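Local coordinates for RNA-binding protein Smaug (PDB 1OXJ) that probably recognises RNA through its SAM domain, to which an all-helical PHAT domain is joined in the same RNA-binding fragment, at residues T123-Q127 with K168-M172; L90-L95 with W144-S149. One frame throughout, in Å; residues are numbered along the deposited sequence.

Interaction 1 (T123-Q127 with K168-M172); sequences TNTLQ and KLSKM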
loop_
_atom_site.group_PDB
_atom_site.type_symbol
_atom_site.label_atom_id
_atom_site.label_comp_id
_atom_site.label_asym_id
_atom_site.label_seq_id
_atom_site.Cartn_x
_atom_site.Cartn_y
_atom_site.Cartn_z
ATOM N N THR A 123 -2.443 -7.853 12.539
ATOM C CA THR A 123 -3.446 -7.695 13.585
ATOM C C THR A 123 -3.535 -8.940 14.464
ATOM O O THR A 123 -3.868 -8.847 15.646
ATOM C CB THR A 123 -4.832 -7.373 12.986
ATOM O OG1 THR A 123 -5.254 -8.443 12.136
ATOM C CG2 THR A 123 -4.765 -6.085 12.171
ATOM N N ASN A 124 -3.226 -10.102 13.895
ATOM C CA ASN A 124 -3.263 -11.347 14.659
ATOM C C ASN A 124 -2.051 -11.479 15.578
ATOM O O ASN A 124 -2.173 -11.931 16.717
ATOM C CB ASN A 124 -3.321 -12.555 13.721
ATOM C CG ASN A 124 -4.698 -12.750 13.103
ATOM O OD1 ASN A 124 -4.898 -13.651 12.283
ATOM N ND2 ASN A 124 -5.655 -11.911 13.495
ATOM N N THR A 125 -0.882 -11.102 15.069
ATOM C CA THR A 125 0.346 -11.164 15.847
ATOM C C THR A 125 0.210 -10.185 17.003
ATOM O O THR A 125 0.648 -10.451 18.127
ATOM C CB THR A 125 1.559 -10.763 14.989
ATOM O OG1 THR A 125 1.806 -11.782 14.015
ATOM C CG2 THR A 125 2.800 -10.577 15.855
ATOM N N LEU A 126 -0.412 -9.054 16.702
ATOM C CA LEU A 126 -0.645 -7.993 17.666
ATOM C C LEU A 126 -1.433 -8.507 18.861
ATOM O O LEU A 126 -0.940 -8.517 19.990
ATOM C CB LEU A 126 -1.418 -6.857 16.993
ATOM C CG LEU A 126 -1.684 -5.584 17.792
ATOM C CD1 LEU A 126 -0.366 -4.907 18.133
ATOM C CD2 LEU A 126 -2.559 -4.648 16.968
ATOM N N GLN A 127 -2.660 -8.944 18.602
ATOM C CA GLN A 127 -3.534 -9.445 19.655
ATOM C C GLN A 127 -2.901 -10.545 20.501
ATOM O O GLN A 127 -3.359 -10.817 21.610
ATOM C CB GLN A 127 -4.855 -9.935 19.050
ATOM C CG GLN A 127 -5.643 -8.827 18.356
ATOM C CD GLN A 127 -7.020 -9.274 17.907
ATOM O OE1 GLN A 127 -7.158 -10.179 17.080
ATOM N NE2 GLN A 127 -8.053 -8.641 18.455
ATOM N N LYS A 168 -12.269 -3.926 16.655
ATOM C CA LYS A 168 -11.745 -4.873 17.638
ATOM C C LYS A 168 -10.466 -4.333 18.279
ATOM O O LYS A 168 -10.292 -4.402 19.496
ATOM C CB LYS A 168 -11.433 -6.221 16.978
ATOM C CG LYS A 168 -12.595 -7.208 16.863
ATOM C CD LYS A 168 -13.729 -6.701 15.983
ATOM C CE LYS A 168 -14.594 -7.856 15.472
ATOM N NZ LYS A 168 -15.148 -8.695 16.570
ATOM N N LEU A 169 -9.572 -3.803 17.449
ATOM C CA LEU A 169 -8.303 -3.264 17.929
ATOM C C LEU A 169 -8.481 -2.021 18.792
ATOM O O LEU A 169 -7.748 -1.822 19.759
ATOM C CB LEU A 169 -7.383 -2.926 16.749
ATOM C CG LEU A 169 -6.991 -4.084 15.829
ATOM C CD1 LEU A 169 -6.058 -3.569 14.749
ATOM C CD2 LEU A 169 -6.320 -5.191 16.639
ATOM N N SER A 170 -9.449 -1.182 18.434
ATOM C CA SER A 170 -9.698 0.046 19.185
ATOM C C SER A 170 -10.151 -0.248 20.613
ATOM O O SER A 170 -10.121 0.631 21.470
ATOM C CB SER A 170 -10.769 0.891 18.484
ATOM O OG SER A 170 -12.040 0.269 18.568
ATOM N N LYS A 171 -10.566 -1.483 20.868
ATOM C CA LYS A 171 -11.039 -1.849 22.195
ATOM C C LYS A 171 -10.061 -2.657 23.040
ATOM O O LYS A 171 -10.410 -3.083 24.143
ATOM C CB LYS A 171 -12.366 -2.606 22.087
ATOM C CG LYS A 171 -13.528 -1.761 21.564
ATOM C CD LYS A 171 -13.723 -0.491 22.388
ATOM C CE LYS A 171 -13.929 -0.800 23.868
ATOM N NZ LYS A 171 -14.226 0.424 24.668
ATOM N N MET A 172 -8.847 -2.876 22.543
ATOM C CA MET A 172 -7.865 -3.631 23.318
ATOM C C MET A 172 -7.437 -2.786 24.513
ATOM O O MET A 172 -7.552 -1.547 24.411
ATOM C CB MET A 172 -6.627 -3.967 22.473
ATOM C CG MET A 172 -6.846 -4.979 21.352
ATOM S SD MET A 172 -5.274 -5.419 20.542
ATOM C CE MET A 172 -4.729 -3.810 20.085
#
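L169 reaches across to T123, L126 and Q127, joining segment 123-127 of helix 111-127 to the C-terminal end of helix 159-170 in the all-helical PHAT domain. The leucine CG lies anti to its own carbonyl carbon (chi1 -61°), which carries both methyls over to the other helix. There they divide the work: L169 CD1 meets T123 CG2 at 3.8 Å. The other methyl, L169 CD2, lies 3.8 Å from L126 CD2. Threonine suits its place because its two branches do different jobs. CG2 is given to the apolar contact, and OG1 is satisfied within its own helix by I119 O and D120 O. L126 takes the other leucine shape, CG anti to the backbone N (chi1 -175°), and its CD2 also touches the terminal methyl of M172, with 3.9 Å between L126 CD2 and M172 CE. Helix 136-150 covers the two leucines, its L142 touching both, and both are buried. Toward solvent Q127 closes the edge with the aliphatic part of its chain, a use to which a long polar residue is well fitted. The flexible thioether of M172 bends at chi3, and M172 SD rests 4.1 Å from Q127 CG.

Interaction 2 (L90-L95 with W144-S149); sequences LTNIVL and WILDRS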
loop_
_atom_site.group_PDB
_atom_site.type_symbol
_atom_site.label_atom_id
_atom_site.label_comp_id
_atom_site.label_asym_id
_atom_site.label_seq_id
_atom_site.Cartn_x
_atom_site.Cartn_y
_atom_site.Cartn_z
ATOM N N LEU A 90 4.070 -1.263 5.598
ATOM C CA LEU A 90 2.702 -1.083 5.119
ATOM C C LEU A 90 2.370 0.376 4.843
ATOM O O LEU A 90 1.650 0.693 3.896
ATOM C CB LEU A 90 1.690 -1.653 6.117
ATOM C CG LEU A 90 1.733 -3.169 6.340
ATOM C CD1 LEU A 90 0.733 -3.542 7.426
ATOM C CD2 LEU A 90 1.416 -3.913 5.036
ATOM N N THR A 91 2.908 1.263 5.669
ATOM C CA THR A 91 2.670 2.695 5.528
ATOM C C THR A 91 3.018 3.214 4.134
ATOM O O THR A 91 2.354 4.118 3.608
ATOM C CB THR A 91 3.488 3.474 6.572
ATOM O OG1 THR A 91 2.934 3.229 7.874
ATOM C CG2 THR A 91 3.476 4.960 6.268
ATOM N N ASN A 92 4.055 2.634 3.537
ATOM C CA ASN A 92 4.500 3.058 2.218
ATOM C C ASN A 92 3.820 2.319 1.079
ATOM O O ASN A 92 4.184 2.491 -0.083
ATOM C CB ASN A 92 6.015 2.890 2.110
ATOM C CG ASN A 92 6.756 3.721 3.135
ATOM O OD1 ASN A 92 6.508 4.919 3.264
ATOM N ND2 ASN A 92 7.668 3.094 3.869
ATOM N N ILE A 93 2.822 1.508 1.405
ATOM C CA ILE A 93 2.113 0.755 0.376
ATOM C C ILE A 93 0.614 1.060 0.372
ATOM O O ILE A 93 -0.032 1.068 -0.681
ATOM C CB ILE A 93 2.315 -0.769 0.590
ATOM C CG1 ILE A 93 3.788 -1.131 0.363
ATOM C CG2 ILE A 93 1.413 -1.571 -0.349
ATOM C CD1 ILE A 93 4.087 -2.608 0.570
ATOM N N VAL A 94 0.079 1.350 1.549
ATOM C CA VAL A 94 -1.356 1.591 1.692
ATOM C C VAL A 94 -1.976 2.643 0.763
ATOM O O VAL A 94 -3.136 2.506 0.358
ATOM C CB VAL A 94 -1.705 1.927 3.154
ATOM C CG1 VAL A 94 -1.149 3.302 3.531
ATOM C CG2 VAL A 94 -3.213 1.825 3.358
ATOM N N LEU A 95 -1.208 3.663 0.399
ATOM C CA LEU A 95 -1.722 4.718 -0.482
ATOM C C LEU A 95 -1.408 4.511 -1.956
ATOM O O LEU A 95 -1.850 5.297 -2.800
ATOM C CB LEU A 95 -1.174 6.081 -0.058
ATOM C CG LEU A 95 -1.450 6.498 1.386
ATOM C CD1 LEU A 95 -0.926 7.909 1.616
ATOM C CD2 LEU A 95 -2.941 6.424 1.674
ATOM N N TRP A 144 -4.307 4.014 11.504
ATOM C CA TRP A 144 -4.342 4.907 10.351
ATOM C C TRP A 144 -4.330 4.066 9.065
ATOM O O TRP A 144 -5.022 4.372 8.093
ATOM C CB TRP A 144 -3.129 5.827 10.367
ATOM C CG TRP A 144 -3.000 6.665 9.144
ATOM C CD1 TRP A 144 -3.684 7.818 8.853
ATOM C CD2 TRP A 144 -2.143 6.412 8.029
ATOM N NE1 TRP A 144 -3.297 8.296 7.622
ATOM C CE2 TRP A 144 -2.354 7.451 7.094
ATOM C CE3 TRP A 144 -1.213 5.405 7.727
ATOM C CZ2 TRP A 144 -1.668 7.513 5.876
ATOM C CZ3 TRP A 144 -0.530 5.467 6.514
ATOM C CH2 TRP A 144 -0.763 6.516 5.604
ATOM N N ILE A 145 -3.531 3.005 9.057
ATOM C CA ILE A 145 -3.471 2.132 7.883
ATOM C C ILE A 145 -4.847 1.513 7.606
ATOM O O ILE A 145 -5.334 1.527 6.469
ATOM C CB ILE A 145 -2.442 0.995 8.094
ATOM C CG1 ILE A 145 -1.021 1.574 8.083
ATOM C CG2 ILE A 145 -2.608 -0.078 6.997
ATOM C CD1 ILE A 145 0.061 0.552 8.500
ATOM N N LEU A 146 -5.472 0.957 8.637
ATOM C CA LEU A 146 -6.787 0.351 8.462
ATOM C C LEU A 146 -7.726 1.426 7.942
ATOM O O LEU A 146 -8.551 1.184 7.066
ATOM C CB LEU A 146 -7.299 -0.206 9.793
ATOM C CG LEU A 146 -6.452 -1.341 10.380
ATOM C CD1 LEU A 146 -6.999 -1.759 11.733
ATOM C CD2 LEU A 146 -6.444 -2.516 9.421
ATOM N N ASP A 147 -7.561 2.624 8.486
ATOM C CA ASP A 147 -8.358 3.783 8.121
ATOM C C ASP A 147 -8.289 4.054 6.616
ATOM O O ASP A 147 -9.319 4.184 5.954
ATOM C CB ASP A 147 -7.853 4.988 8.920
ATOM C CG ASP A 147 -8.918 6.036 9.135
ATOM O OD1 ASP A 147 -10.089 5.659 9.362
ATOM O OD2 ASP A 147 -8.579 7.237 9.095
ATOM N N ARG A 148 -7.078 4.130 6.074
ATOM C CA ARG A 148 -6.891 4.375 4.646
ATOM C C ARG A 148 -7.328 3.168 3.813
ATOM O O ARG A 148 -7.788 3.328 2.688
ATOM C CB ARG A 148 -5.422 4.687 4.343
ATOM C CG ARG A 148 -4.886 5.962 4.985
ATOM C CD ARG A 148 -5.394 7.213 4.271
ATOM N NE ARG A 148 -6.825 7.438 4.467
ATOM C CZ ARG A 148 -7.369 7.880 5.597
ATOM N NH1 ARG A 148 -6.603 8.153 6.646
ATOM N NH2 ARG A 148 -8.684 8.054 5.681
ATOM N N SER A 149 -7.178 1.965 4.364
ATOM C CA SER A 149 -7.563 0.747 3.649
ATOM C C SER A 149 -9.088 0.642 3.507
ATOM O O SER A 149 -9.603 0.171 2.483
ATOM C CB SER A 149 -7.029 -0.491 4.387
ATOM O OG SER A 149 -5.608 -0.493 4.426
#
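The indole of W144 meets segment 90-95 with its six-membered ring: L95 CD1 lies at the edge, near the ring plane, 4.2 Å from W144 CH2. V94 CG1 and T91 CG2 approach the same ring obliquely, V94 CG1 coming to 3.7 Å from W144 CZ3. One face carries R148 CG, from one helical turn further on, 3.5 Å above the W144 ring plane and offset toward the rim. The guanidinium of R148 has W144 NE1 at its edge, in plane, and forms a salt bridge to D147 whose N-H...O bond is weak. The bend at chi2 sets R148 CD 3.7 Å from L95 CD2, and a second bend at chi3 leads the guanidinium away. Arginine thus serves as both apolar cover and charged surface. In the helical PHAT domain this contact packs the end of helix 83-91 and the turn after it against helix 136-150. V94, whose N bonds to L90 O, puts its branched side chain into the middle: V94 CG2, anti to the backbone N (chi1 of CG1 70°), is 3.7 Å from R148 CB and 3.5 Å from S149 OG. An alanine here would lack both methyls and would probably open a gap between the indole and S149, leaving the W144 ring less firmly fixed. Serine suits this buried site because its small hydroxyl bonds back to I145 O, approaching from above the carbonyl plane; that oxygen also accepts from S149 N. Deeper in, the slender end of I145 reaches L90, with I145 CD1 3.6 Å from L90 CB, while F115 of helix 111-127 touches both L90 and S149.

Overall arrangement
From the N terminus the chain passes through helix 49-77 and helix 83-91 to reach 90-95, the first half of interaction 2. Helix 111-127 then supplies 123-127, the first half of interaction 1, before helix 136-150 brings 144-149 back to 90-95 and closes a loop of 48 residues. Helix 159-170 finally returns 168-172 to 123-127, closing a second loop of 40 residues. The segments alternate, so the loops cross. Centred about 16 Å apart, the contacts meet where L169 CD1 packs 3.6 Å from L146 CD1. Interaction 2 lies about 6 Å, between centres, from the centre of the folded chain, where L95 also touches L12 and S16 of helix 10-16; interaction 1 joins the C-terminal end to helix 111-127, about 20 Å from that centre.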